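Local coordinates for pyruvate kinase (Cryptosporidium parvum, PDB 4DRS), which probably catalyses the last step of glycolysis, in which the phosphoryl group of phosphoenolpyruvate passes to ADP, giving pyruvate and ATP, at residues A[42-47]-A[384-389]; A[75-80]-A[222-227]; A[271-276]-A[298-303]; A[278-283]-A[311-316]; A[359-364]-A[376-381]. All coordinates share one frame; numbering follows the deposited sequence.

Contact 1 of 5, residues A[42-47]-A[384-389]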
# COMPACT_ATOMS: atom_id res chain seq x y z
N THR A 42 9.58 8.67 27.26
CA THR A 42 8.33 8.75 26.45
C THR A 42 7.10 9.06 27.31
O THR A 42 6.47 8.16 27.88
CB THR A 42 8.12 7.50 25.56
OG1 THR A 42 6.81 7.54 24.97
CG2 THR A 42 8.27 6.20 26.37
N GLN A 43 6.77 10.34 27.41
CA GLN A 43 5.66 10.80 28.25
C GLN A 43 4.31 10.81 27.53
O GLN A 43 4.25 10.88 26.30
CB GLN A 43 5.97 12.17 28.85
CG GLN A 43 6.20 13.28 27.83
CD GLN A 43 6.21 14.66 28.46
OE1 GLN A 43 6.85 14.88 29.50
NE2 GLN A 43 5.50 15.60 27.84
N ARG A 44 3.24 10.73 28.31
CA ARG A 44 1.87 10.73 27.81
C ARG A 44 1.54 11.94 26.91
O ARG A 44 1.93 13.07 27.20
CB ARG A 44 0.90 10.65 28.99
CG ARG A 44 -0.57 10.86 28.64
CD ARG A 44 -1.45 10.88 29.88
NE ARG A 44 -0.85 11.62 30.99
CZ ARG A 44 -0.85 12.95 31.10
NH1 ARG A 44 -1.41 13.71 30.17
NH2 ARG A 44 -0.29 13.51 32.15
N LYS A 45 0.82 11.67 25.83
CA LYS A 45 0.46 12.72 24.86
C LYS A 45 -0.98 13.19 25.04
O LYS A 45 -1.26 14.39 24.94
CB LYS A 45 0.66 12.22 23.43
CG LYS A 45 2.12 12.01 23.06
CD LYS A 45 2.24 11.36 21.69
CE LYS A 45 3.67 10.96 21.41
NZ LYS A 45 4.60 12.12 21.58
N THR A 46 -1.87 12.25 25.31
CA THR A 46 -3.28 12.57 25.52
C THR A 46 -3.45 13.44 26.76
O THR A 46 -2.95 13.12 27.84
CB THR A 46 -4.12 11.29 25.64
OG1 THR A 46 -3.82 10.43 24.53
CG2 THR A 46 -5.62 11.63 25.63
N GLN A 47 -4.16 14.55 26.58
CA GLN A 47 -4.40 15.49 27.66
C GLN A 47 -5.49 14.98 28.59
O GLN A 47 -6.37 14.21 28.17
CB GLN A 47 -4.78 16.86 27.08
CG GLN A 47 -3.78 17.43 26.08
CD GLN A 47 -2.52 18.00 26.72
OE1 GLN A 47 -2.28 17.84 27.92
NE2 GLN A 47 -1.71 18.67 25.91
N GLN A 384 0.25 3.89 27.95
CA GLN A 384 0.31 2.51 27.49
C GLN A 384 -0.37 2.35 26.12
O GLN A 384 0.17 1.69 25.24
CB GLN A 384 -0.30 1.59 28.55
CG GLN A 384 0.33 0.21 28.64
CD GLN A 384 1.84 0.22 28.78
OE1 GLN A 384 2.40 0.99 29.57
NE2 GLN A 384 2.51 -0.63 28.02
N ALA A 385 -1.53 2.98 25.95
CA ALA A 385 -2.28 2.91 24.69
C ALA A 385 -1.52 3.57 23.54
O ALA A 385 -1.59 3.11 22.40
CB ALA A 385 -3.66 3.53 24.85
N GLU A 386 -0.79 4.63 23.87
CA GLU A 386 0.03 5.34 22.89
C GLU A 386 1.22 4.52 22.36
O GLU A 386 1.74 4.81 21.28
CB GLU A 386 0.48 6.69 23.46
CG GLU A 386 -0.64 7.72 23.50
CD GLU A 386 -0.46 8.83 24.53
OE1 GLU A 386 0.66 8.99 25.07
OE2 GLU A 386 -1.44 9.55 24.80
N THR A 387 1.64 3.49 23.10
CA THR A 387 2.68 2.58 22.60
C THR A 387 2.15 1.61 21.54
O THR A 387 2.93 0.99 20.81
CB THR A 387 3.39 1.78 23.73
OG1 THR A 387 2.48 0.84 24.31
CG2 THR A 387 3.94 2.71 24.81
N CYS A 388 0.83 1.49 21.45
CA CYS A 388 0.17 0.60 20.48
C CYS A 388 -0.01 1.25 19.11
O CYS A 388 -0.50 0.62 18.18
CB CYS A 388 -1.19 0.16 21.01
SG CYS A 388 -1.11 -0.79 22.55
N ILE A 389 0.38 2.52 19.00
CA ILE A 389 0.17 3.29 17.78
C ILE A 389 1.31 3.04 16.79
O ILE A 389 2.48 3.11 17.15
CB ILE A 389 0.03 4.81 18.07
CG1 ILE A 389 -1.22 5.07 18.91
CG2 ILE A 389 -0.01 5.61 16.77
CD1 ILE A 389 -1.38 6.51 19.38
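Carboxylate oxygen OE2 of Glu386 is gripped twice by Thr46, whose hydroxyl OG1 donates to it over 2.6 Å and whose backbone N donates over 2.8 Å. The hydroxyl comes nearly along the C-O bond, the amide from the syn side and 26° out of the carboxylate plane. Threonine suits this double grip: with OG1 turned beside its own backbone N (chi1 -50°), both donors converge on one acceptor. The other oxygen, OE1, takes the preceding amide, Lys45 N, at 2.8 Å. Glu386 reaches these donors with its chain extended beyond CG, and Lys45 CB crosses close by, 3.6 Å from Glu386 OE1. The charged ends of the neighbours lead elsewhere: Lys45 NZ bonds to Ser447 O, and Arg44 NE to Ser379 OG, while Arg44 NH1 curls back to Thr46 O at 2.9 Å. The buried carboxylate thereby fastens the loop leading into the first strand of the TIM barrel, 47-51, to the late part of helix 371-386, which follows the eighth. Held by two amides and a hydroxyl, with the cationic end of Lys45 not touching it, the carboxylate probably stays ionised and has its charge spread over neutral dipoles.

Contact 2 of 5, residues A[75-80]-A[222-227]. With ACT (acetate ion), chain H; ACT (acetate ion), chain G.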
# COMPACT_ATOMS: atom_id res chain seq x y z
N LEU A 75 -14.96 23.21 35.60
CA LEU A 75 -15.95 23.65 36.55
C LEU A 75 -17.32 23.39 35.96
O LEU A 75 -17.71 24.03 34.98
CB LEU A 75 -15.78 25.14 36.85
CG LEU A 75 -14.40 25.63 37.32
CD1 LEU A 75 -14.44 27.10 37.68
CD2 LEU A 75 -13.92 24.80 38.50
N ASN A 76 -18.03 22.43 36.54
CA ASN A 76 -19.38 22.11 36.12
C ASN A 76 -20.38 23.10 36.70
O ASN A 76 -20.71 23.02 37.88
CB ASN A 76 -19.73 20.68 36.52
CG ASN A 76 -21.01 20.19 35.87
OD1 ASN A 76 -21.78 20.97 35.30
ND2 ASN A 76 -21.25 18.88 35.94
N PHE A 77 -20.86 24.02 35.88
CA PHE A 77 -21.78 25.06 36.35
C PHE A 77 -23.23 24.57 36.49
O PHE A 77 -24.15 25.37 36.69
CB PHE A 77 -21.67 26.33 35.50
CG PHE A 77 -20.65 27.32 36.03
CD1 PHE A 77 -21.01 28.64 36.28
CD2 PHE A 77 -19.33 26.93 36.28
CE1 PHE A 77 -20.08 29.55 36.76
CE2 PHE A 77 -18.40 27.84 36.77
CZ PHE A 77 -18.77 29.15 37.01
N SER A 78 -23.43 23.26 36.40
CA SER A 78 -24.67 22.64 36.84
C SER A 78 -24.74 22.59 38.36
O SER A 78 -25.82 22.44 38.94
CB SER A 78 -24.80 21.22 36.27
OG SER A 78 -25.11 21.25 34.89
N HIS A 79 -23.58 22.74 39.01
CA HIS A 79 -23.47 22.64 40.46
C HIS A 79 -22.79 23.84 41.05
O HIS A 79 -22.15 24.62 40.34
CB HIS A 79 -22.72 21.37 40.86
CG HIS A 79 -23.27 20.11 40.23
ND1 HIS A 79 -24.52 19.68 40.46
CD2 HIS A 79 -22.70 19.20 39.34
CE1 HIS A 79 -24.74 18.55 39.76
NE2 HIS A 79 -23.62 18.26 39.08
N GLY A 80 -22.93 24.01 42.37
CA GLY A 80 -22.31 25.11 43.11
C GLY A 80 -22.96 26.46 42.89
O GLY A 80 -23.93 26.59 42.15
N VAL A 222 -20.35 35.54 30.28
CA VAL A 222 -19.89 36.91 30.34
C VAL A 222 -19.24 37.23 31.69
O VAL A 222 -18.11 37.71 31.73
CB VAL A 222 -21.03 37.92 30.07
CG1 VAL A 222 -20.54 39.36 30.22
CG2 VAL A 222 -21.62 37.70 28.68
N ASP A 223 -19.96 36.93 32.77
CA ASP A 223 -19.56 37.38 34.12
C ASP A 223 -18.66 36.42 34.88
O ASP A 223 -18.30 36.68 36.03
CB ASP A 223 -20.78 37.73 34.96
CG ASP A 223 -21.43 39.03 34.54
OD1 ASP A 223 -20.70 39.99 34.23
OD2 ASP A 223 -22.68 39.09 34.53
N PHE A 224 -18.29 35.31 34.25
CA PHE A 224 -17.31 34.41 34.86
C PHE A 224 -16.18 34.05 33.89
O PHE A 224 -15.03 34.40 34.14
CB PHE A 224 -17.98 33.17 35.45
CG PHE A 224 -17.16 32.50 36.51
CD1 PHE A 224 -17.42 32.73 37.86
CD2 PHE A 224 -16.11 31.65 36.17
CE1 PHE A 224 -16.66 32.12 38.85
CE2 PHE A 224 -15.35 31.03 37.15
CZ PHE A 224 -15.63 31.26 38.49
N ALA A 225 -16.52 33.36 32.80
CA ALA A 225 -15.54 32.93 31.80
C ALA A 225 -14.77 34.10 31.18
O ALA A 225 -13.54 34.09 31.14
CB ALA A 225 -16.20 32.09 30.72
N LEU A 226 -15.49 35.11 30.70
CA LEU A 226 -14.83 36.27 30.11
C LEU A 226 -14.22 37.15 31.19
O LEU A 226 -13.07 37.57 31.08
CB LEU A 226 -15.78 37.06 29.22
CG LEU A 226 -16.30 36.32 27.97
CD1 LEU A 226 -17.21 37.22 27.15
CD2 LEU A 226 -15.14 35.81 27.12
N LYS A 227 -15.01 37.41 32.23
CA LYS A 227 -14.60 38.29 33.32
C LYS A 227 -13.29 37.83 33.96
O LYS A 227 -12.37 38.63 34.14
CB LYS A 227 -15.71 38.38 34.38
CG LYS A 227 -15.45 39.42 35.46
CD LYS A 227 -16.56 39.43 36.50
CE LYS A 227 -16.18 40.32 37.68
NZ LYS A 227 -17.33 40.62 38.57
C ACT H . -25.19 21.32 43.67
O ACT H . -25.91 22.09 43.00
OXT ACT H . -25.21 20.08 43.50
CH3 ACT H . -24.28 21.90 44.71
C ACT G . -19.56 16.00 37.15
O ACT G . -20.14 16.21 36.06
OXT ACT G . -18.91 14.96 37.34
CH3 ACT G . -19.62 17.02 38.25
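Phe77 drives its CZ edge into the middle of the Phe224 ring, a T-shaped pair with centroids 5.0 Å apart and planes at 69°. CZ stands 3.6 Å above the plane of the Phe224 ring, close to every one of its carbons, and this is the tight part of the contact. With its CG anti to the backbone N (chi1 -158°), the Phe224 ring is carried out from helix 215-226 to meet that edge. Leu75 adds a more distant methyl, CD1, 4.1 Å from Phe224 CE2. Flat rings and a branched aliphatic suit so buried and apolar a place. The polar side is looser. Asn76 and His79, ADP-binding residues with no ADP bound in this chain, lie far from Phe224; through Asn76 ND2 and His79 ND1 each holds an acetate ion, probably from the crystallisation liquor, by a weak hydrogen bond. Asparagine also shapes the chain here: its OD1 accepts from Ser78 N at 3.0 Å, an Asx turn at the C-terminal end of the second barrel strand. The aromatic pair fills the layer between barrel and helices, where His85 stacks on Phe77, Tyr228 meets Phe224 edge-to-face, and Leu89 of helix 82-97 and Leu108 of strand 105-109 pack around Phe224.

Contact 3 of 5, residues A[271-276]-A[298-303]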
# COMPACT_ATOMS: atom_id res chain seq x y z
N ILE A 271 -21.59 17.30 22.18
CA ILE A 271 -22.59 16.51 21.49
C ILE A 271 -23.18 15.55 22.51
O ILE A 271 -22.51 14.62 22.96
CB ILE A 271 -21.98 15.76 20.29
CG1 ILE A 271 -21.17 16.72 19.39
CG2 ILE A 271 -23.06 15.02 19.50
CD1 ILE A 271 -21.94 17.92 18.87
N GLU A 272 -24.42 15.81 22.89
CA GLU A 272 -25.06 15.11 24.00
C GLU A 272 -26.43 14.54 23.63
O GLU A 272 -27.13 13.99 24.48
CB GLU A 272 -25.25 16.06 25.19
CG GLU A 272 -23.97 16.52 25.85
CD GLU A 272 -24.23 17.32 27.11
OE1 GLU A 272 -24.52 16.70 28.16
OE2 GLU A 272 -24.14 18.56 27.04
N ASN A 273 -26.83 14.69 22.37
CA ASN A 273 -28.11 14.17 21.90
C ASN A 273 -28.15 13.94 20.39
O ASN A 273 -27.20 14.28 19.68
CB ASN A 273 -29.28 15.05 22.37
CG ASN A 273 -29.29 16.43 21.74
OD1 ASN A 273 -28.55 16.73 20.80
ND2 ASN A 273 -30.14 17.29 22.27
N LEU A 274 -29.26 13.37 19.92
CA LEU A 274 -29.42 12.97 18.52
C LEU A 274 -29.29 14.15 17.56
O LEU A 274 -28.64 14.03 16.52
CB LEU A 274 -30.75 12.22 18.32
CG LEU A 274 -31.06 11.60 16.94
CD1 LEU A 274 -29.94 10.67 16.47
CD2 LEU A 274 -32.39 10.87 16.97
N GLU A 275 -29.91 15.28 17.91
CA GLU A 275 -29.82 16.50 17.09
C GLU A 275 -28.38 16.89 16.82
O GLU A 275 -27.99 17.12 15.67
CB GLU A 275 -30.58 17.66 17.73
CG GLU A 275 -31.99 17.88 17.18
CD GLU A 275 -31.99 18.37 15.74
OE1 GLU A 275 -31.38 19.42 15.46
OE2 GLU A 275 -32.62 17.70 14.89
N GLY A 276 -27.59 16.96 17.88
CA GLY A 276 -26.16 17.24 17.79
C GLY A 276 -25.42 16.28 16.88
O GLY A 276 -24.55 16.70 16.11
N GLY A 298 -28.02 8.22 25.05
CA GLY A 298 -28.35 6.85 25.44
C GLY A 298 -29.83 6.55 25.60
O GLY A 298 -30.20 5.42 25.95
N MET A 299 -30.67 7.54 25.35
CA MET A 299 -32.12 7.41 25.48
C MET A 299 -32.85 7.66 24.16
O MET A 299 -34.06 7.44 24.07
CB MET A 299 -32.64 8.37 26.53
CG MET A 299 -32.39 7.96 27.97
SD MET A 299 -32.71 9.33 29.11
CE MET A 299 -34.23 10.00 28.44
N GLU A 300 -32.12 8.14 23.16
CA GLU A 300 -32.72 8.53 21.88
C GLU A 300 -32.35 7.56 20.77
O GLU A 300 -33.03 7.48 19.75
CB GLU A 300 -32.31 9.96 21.52
CG GLU A 300 -32.59 10.98 22.62
CD GLU A 300 -32.16 12.39 22.26
OE1 GLU A 300 -31.10 12.54 21.61
OE2 GLU A 300 -32.87 13.34 22.63
N ILE A 301 -31.26 6.83 20.98
CA ILE A 301 -30.79 5.81 20.04
C ILE A 301 -30.56 4.50 20.80
O ILE A 301 -30.48 4.51 22.03
CB ILE A 301 -29.50 6.25 19.30
CG1 ILE A 301 -28.30 6.30 20.25
CG2 ILE A 301 -29.71 7.60 18.62
CD1 ILE A 301 -26.96 6.19 19.55
N PRO A 302 -30.49 3.36 20.07
CA PRO A 302 -30.10 2.12 20.74
C PRO A 302 -28.69 2.22 21.34
O PRO A 302 -27.79 2.74 20.69
CB PRO A 302 -30.13 1.09 19.61
CG PRO A 302 -31.12 1.64 18.63
CD PRO A 302 -30.93 3.13 18.68
N PRO A 303 -28.52 1.73 22.58
CA PRO A 303 -27.26 1.82 23.34
C PRO A 303 -26.08 1.12 22.67
O PRO A 303 -24.93 1.52 22.87
CB PRO A 303 -27.59 1.14 24.67
CG PRO A 303 -29.08 1.23 24.78
CD PRO A 303 -29.58 1.07 23.38
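Asn273 and Leu274 meet Glu300 at the start of helix 274-278, where Asn273 is the N-cap just beyond strand 266-271 of the TIM barrel. Asn273 sets its CG between its backbone N and carbonyl carbon (chi1 67°), a placement that folds the amide back over the helix start. Its CB lies 3.2 Å from Glu300 OE1, while its ND2 is bonded to Gln239. Leu274 then offers the first helical amide: its N donates to Glu300 OE1 at 2.6 Å, with an N-H...O angle of 165°. An extended glutamate suits this role, since it spans the gap from the weakly bonded helix 297-300 and its negative charge probably gains from the positive end of the helix dipole. The side chain of Leu274 goes to the apolar side, its CD1 3.8 Å from Ile301 CG2; Ile32 of a neighbouring subunit also packs on Ile301. Last comes Gly276, which, lacking a CB, lets the CG2 branch of Ile271 come close; Ile271 itself packs on Phe280 and Met313. The N-H of Gly276 completes the cap, running to Asn273 OD1 over 3.1 Å at 170°, almost straight.

Contact 4 of 5, residues A[278-283]-A[311-316]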
# COMPACT_ATOMS: atom_id res chain seq x y z
N ILE A 278 -26.82 14.44 14.37
CA ILE A 278 -27.33 14.74 13.02
C ILE A 278 -26.63 15.97 12.43
O ILE A 278 -26.22 15.95 11.27
CB ILE A 278 -28.87 14.92 13.02
CG1 ILE A 278 -29.57 13.59 13.29
CG2 ILE A 278 -29.37 15.52 11.71
CD1 ILE A 278 -31.04 13.72 13.66
N ASN A 279 -26.47 17.01 13.24
CA ASN A 279 -25.85 18.25 12.78
C ASN A 279 -24.36 18.37 13.08
O ASN A 279 -23.80 19.47 13.02
CB ASN A 279 -26.61 19.46 13.34
CG ASN A 279 -28.00 19.58 12.77
OD1 ASN A 279 -28.18 19.74 11.57
ND2 ASN A 279 -29.00 19.51 13.64
N PHE A 280 -23.72 17.23 13.38
CA PHE A 280 -22.33 17.22 13.81
C PHE A 280 -21.40 18.05 12.93
O PHE A 280 -20.67 18.89 13.44
CB PHE A 280 -21.78 15.79 13.95
CG PHE A 280 -20.34 15.75 14.35
CD1 PHE A 280 -19.96 15.96 15.68
CD2 PHE A 280 -19.34 15.55 13.40
CE1 PHE A 280 -18.63 15.95 16.05
CE2 PHE A 280 -18.01 15.54 13.77
CZ PHE A 280 -17.65 15.74 15.09
N ASP A 281 -21.43 17.80 11.62
CA ASP A 281 -20.52 18.45 10.68
C ASP A 281 -20.54 19.97 10.80
O ASP A 281 -19.49 20.61 10.87
CB ASP A 281 -20.83 18.03 9.24
CG ASP A 281 -20.47 16.58 8.97
OD1 ASP A 281 -19.40 16.11 9.45
OD2 ASP A 281 -21.25 15.90 8.27
N SER A 282 -21.74 20.53 10.85
CA SER A 282 -21.95 21.96 11.02
C SER A 282 -21.37 22.44 12.36
O SER A 282 -20.63 23.43 12.41
CB SER A 282 -23.45 22.26 10.93
OG SER A 282 -23.76 23.57 11.36
N ILE A 283 -21.68 21.72 13.43
CA ILE A 283 -21.22 22.06 14.77
C ILE A 283 -19.69 22.00 14.86
O ILE A 283 -19.05 22.96 15.32
CB ILE A 283 -21.87 21.15 15.83
CG1 ILE A 283 -23.39 21.34 15.82
CG2 ILE A 283 -21.30 21.44 17.21
CD1 ILE A 283 -24.17 20.21 16.46
N LYS A 311 -16.87 6.79 17.86
CA LYS A 311 -15.76 6.49 16.96
C LYS A 311 -15.79 7.39 15.72
O LYS A 311 -14.77 7.94 15.33
CB LYS A 311 -15.76 5.01 16.54
CG LYS A 311 -15.25 4.04 17.59
CD LYS A 311 -15.17 2.62 17.04
CE LYS A 311 -14.65 1.62 18.06
NZ LYS A 311 -13.24 1.86 18.48
N CYS A 312 -16.98 7.54 15.14
CA CYS A 312 -17.16 8.35 13.95
C CYS A 312 -16.87 9.84 14.19
O CYS A 312 -16.18 10.48 13.39
CB CYS A 312 -18.56 8.16 13.36
SG CYS A 312 -18.91 9.30 12.00
N MET A 313 -17.38 10.38 15.30
CA MET A 313 -17.14 11.78 15.65
C MET A 313 -15.67 12.08 15.92
O MET A 313 -15.16 13.14 15.55
CB MET A 313 -18.02 12.23 16.83
CG MET A 313 -19.49 12.39 16.46
SD MET A 313 -20.52 13.01 17.81
CE MET A 313 -20.75 11.57 18.84
N ILE A 314 -14.98 11.13 16.56
CA ILE A 314 -13.55 11.26 16.82
C ILE A 314 -12.75 11.32 15.51
O ILE A 314 -11.92 12.21 15.34
CB ILE A 314 -13.03 10.15 17.76
CG1 ILE A 314 -13.61 10.33 19.17
CG2 ILE A 314 -11.50 10.17 17.82
CD1 ILE A 314 -13.31 9.20 20.13
N SER A 315 -13.01 10.38 14.59
CA SER A 315 -12.33 10.35 13.29
C SER A 315 -12.52 11.64 12.51
O SER A 315 -11.56 12.18 11.95
CB SER A 315 -12.83 9.18 12.45
OG SER A 315 -12.32 7.96 12.95
N LYS A 316 -13.76 12.13 12.48
CA LYS A 316 -14.08 13.39 11.80
C LYS A 316 -13.34 14.59 12.40
O LYS A 316 -12.88 15.46 11.66
CB LYS A 316 -15.59 13.63 11.79
CG LYS A 316 -16.35 12.70 10.86
CD LYS A 316 -17.83 13.01 10.87
CE LYS A 316 -18.50 12.46 9.62
NZ LYS A 316 -19.77 13.19 9.33
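Met313 lays its CG over one face of the Phe280 ring, 3.8 Å from the centroid and 19° off the normal, a CH-pi contact. Its sulfur follows at an oblique angle, with SD 3.7 Å from Phe280 CD1, so the pair is also a Met-aromatic contact. Lys316 comes next: its CB is 3.7 Å from Phe280 CE2, and the two side chains run past each other in opposite directions. The aliphatic length of the lysine thus packs obliquely against the ring while its amine travels on to Asp281, forming a salt bridge at 2.9 Å from NZ to OD1 and a weaker bond from NZ to OD2. The approach to OD1 is on the syn side, 18° out of the carboxylate plane. Lysine suits a place that is apolar near the backbone and charged at its tip. All this joins two outer helices of the TIM barrel, 280-286 and 306-320, over the strands beneath. Phe280 reaches inward with CG anti to its backbone N (chi1 178°) and rests on Ile271 and Ile290; Met313 touches Ile271 and Val292. Farther out lies the subunit interface, where Met29 of a neighbouring subunit packs on Met313 and Cys26 of that subunit forms a disulfide with Cys312.

Contact 5 of 5, residues A[359-364]-A[376-381]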
# COMPACT_ATOMS: atom_id res chain seq x y z
N VAL A 359 -8.97 13.07 27.46
CA VAL A 359 -9.93 12.28 28.20
C VAL A 359 -10.34 13.09 29.43
O VAL A 359 -9.54 13.86 29.97
CB VAL A 359 -9.37 10.89 28.59
CG1 VAL A 359 -9.19 10.04 27.34
CG2 VAL A 359 -8.05 11.01 29.34
N MET A 360 -11.58 12.92 29.85
CA MET A 360 -12.12 13.69 30.96
C MET A 360 -12.66 12.80 32.07
O MET A 360 -13.40 11.86 31.81
CB MET A 360 -13.21 14.63 30.46
CG MET A 360 -13.70 15.62 31.50
SD MET A 360 -15.08 16.59 30.89
CE MET A 360 -16.46 15.72 31.63
N LEU A 361 -12.28 13.12 33.30
CA LEU A 361 -12.85 12.51 34.50
C LEU A 361 -13.96 13.37 35.07
O LEU A 361 -13.81 14.58 35.19
CB LEU A 361 -11.77 12.34 35.58
CG LEU A 361 -10.79 11.18 35.43
CD1 LEU A 361 -9.70 11.29 36.48
CD2 LEU A 361 -11.49 9.84 35.52
N SER A 362 -15.08 12.74 35.42
CA SER A 362 -16.23 13.46 35.96
C SER A 362 -16.31 13.35 37.48
O SER A 362 -15.62 14.09 38.20
CB SER A 362 -17.53 12.99 35.29
OG SER A 362 -17.83 13.77 34.15
N GLY A 363 -17.14 12.43 37.97
CA GLY A 363 -17.36 12.25 39.41
C GLY A 363 -16.28 11.47 40.13
O GLY A 363 -16.37 11.25 41.34
N GLU A 364 -15.25 11.07 39.39
CA GLU A 364 -14.11 10.34 39.95
C GLU A 364 -13.24 11.28 40.78
O GLU A 364 -12.69 10.89 41.81
CB GLU A 364 -13.27 9.72 38.83
CG GLU A 364 -13.99 8.67 38.00
CD GLU A 364 -14.76 9.23 36.81
OE1 GLU A 364 -15.20 10.40 36.85
OE2 GLU A 364 -14.93 8.49 35.82
N ASN A 376 -4.13 9.12 38.10
CA ASN A 376 -2.87 8.42 37.94
C ASN A 376 -3.01 7.16 37.08
O ASN A 376 -2.21 6.92 36.18
CB ASN A 376 -2.27 8.10 39.31
CG ASN A 376 -0.83 7.66 39.22
OD1 ASN A 376 -0.54 6.48 39.03
ND2 ASN A 376 0.08 8.62 39.35
N VAL A 377 -4.05 6.38 37.37
CA VAL A 377 -4.42 5.22 36.56
C VAL A 377 -4.71 5.63 35.10
O VAL A 377 -4.13 5.06 34.17
CB VAL A 377 -5.63 4.49 37.20
CG1 VAL A 377 -6.36 3.61 36.19
CG2 VAL A 377 -5.17 3.67 38.41
N MET A 378 -5.58 6.62 34.93
CA MET A 378 -5.96 7.09 33.60
C MET A 378 -4.74 7.54 32.79
O MET A 378 -4.62 7.22 31.61
CB MET A 378 -6.99 8.23 33.71
CG MET A 378 -7.75 8.50 32.41
SD MET A 378 -9.31 9.41 32.59
CE MET A 378 -8.72 11.08 32.82
N SER A 379 -3.83 8.25 33.45
CA SER A 379 -2.60 8.74 32.84
C SER A 379 -1.72 7.60 32.31
O SER A 379 -1.24 7.66 31.18
CB SER A 379 -1.82 9.59 33.84
OG SER A 379 -0.62 10.06 33.27
N ARG A 380 -1.53 6.57 33.13
CA ARG A 380 -0.71 5.42 32.77
C ARG A 380 -1.33 4.64 31.62
O ARG A 380 -0.62 4.22 30.69
CB ARG A 380 -0.49 4.52 33.99
CG ARG A 380 -0.03 5.26 35.24
CD ARG A 380 1.34 4.81 35.74
NE ARG A 380 1.30 3.44 36.27
CZ ARG A 380 0.73 3.08 37.43
NH1 ARG A 380 0.14 3.98 38.20
NH2 ARG A 380 0.76 1.80 37.80
N VAL A 381 -2.65 4.46 31.67
CA VAL A 381 -3.40 3.82 30.58
C VAL A 381 -3.17 4.55 29.26
O VAL A 381 -2.86 3.91 28.25
CB VAL A 381 -4.91 3.74 30.89
CG1 VAL A 381 -5.69 3.31 29.65
CG2 VAL A 381 -5.16 2.77 32.03
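Met378 reaches from its helix toward Val359 and Leu361, meeting both tip to tip. Its CB bond already points at the strand, and CG, placed anti to the backbone N (chi1 -163°), carries the chain straight on to lie 4.0 Å from Val359 CG2. SD comes next, 3.7 Å from Leu361 CD2 and a similar distance from Leu361 CG. There the chain bends (chi3 78°), bringing the methyl CE between the two residues. CE sits 3.5 Å from Val359 CG2 and 3.3 Å from Leu361 CG, a tight fit. A long, unbranched and flexible methionine can slip its end between two branched neighbours in this way. The strand is the eighth of the TIM barrel, and helix 371-386 follows it in the chain and packs on its outer side; strand 359-361 and helix 376-381 run nearly antiparallel, at 167°, with axes 10.4 Å apart at closest. Val359 and Leu361 face this helix, whereas Met360 points away, its side chain about 3 Å at nearest from that of Arg74, an ADP-binding residue, though no ADP is bound in this chain. Ile48 of the first strand and Val348 of helix 342-354 close in on Met378. On another side of helix 371-386, Arg380 forms a salt bridge with Glu304 of a neighbouring subunit.

In the fold
Starting from the N terminus, 42-47 opens the longest loop, which contact 1 closes only at 384-389, joining the entry to the first barrel strand with the helix after the eighth; the other four contacts nest inside it. Contact 2 closes first, tying the end of the second strand to helix 215-226. Contacts 3 and 4 follow in series with it and cross, because 278-283 opens before 298-303 closes contact 3, and 311-316 closes contact 4 after that; they touch mainly through Ile271. Contact 5 comes last, a short strand-to-helix loop sharing helix 371-386 with contact 1 and touching it where Gln47 O meets Val359 N. All but contact 2 also touch the second subunit.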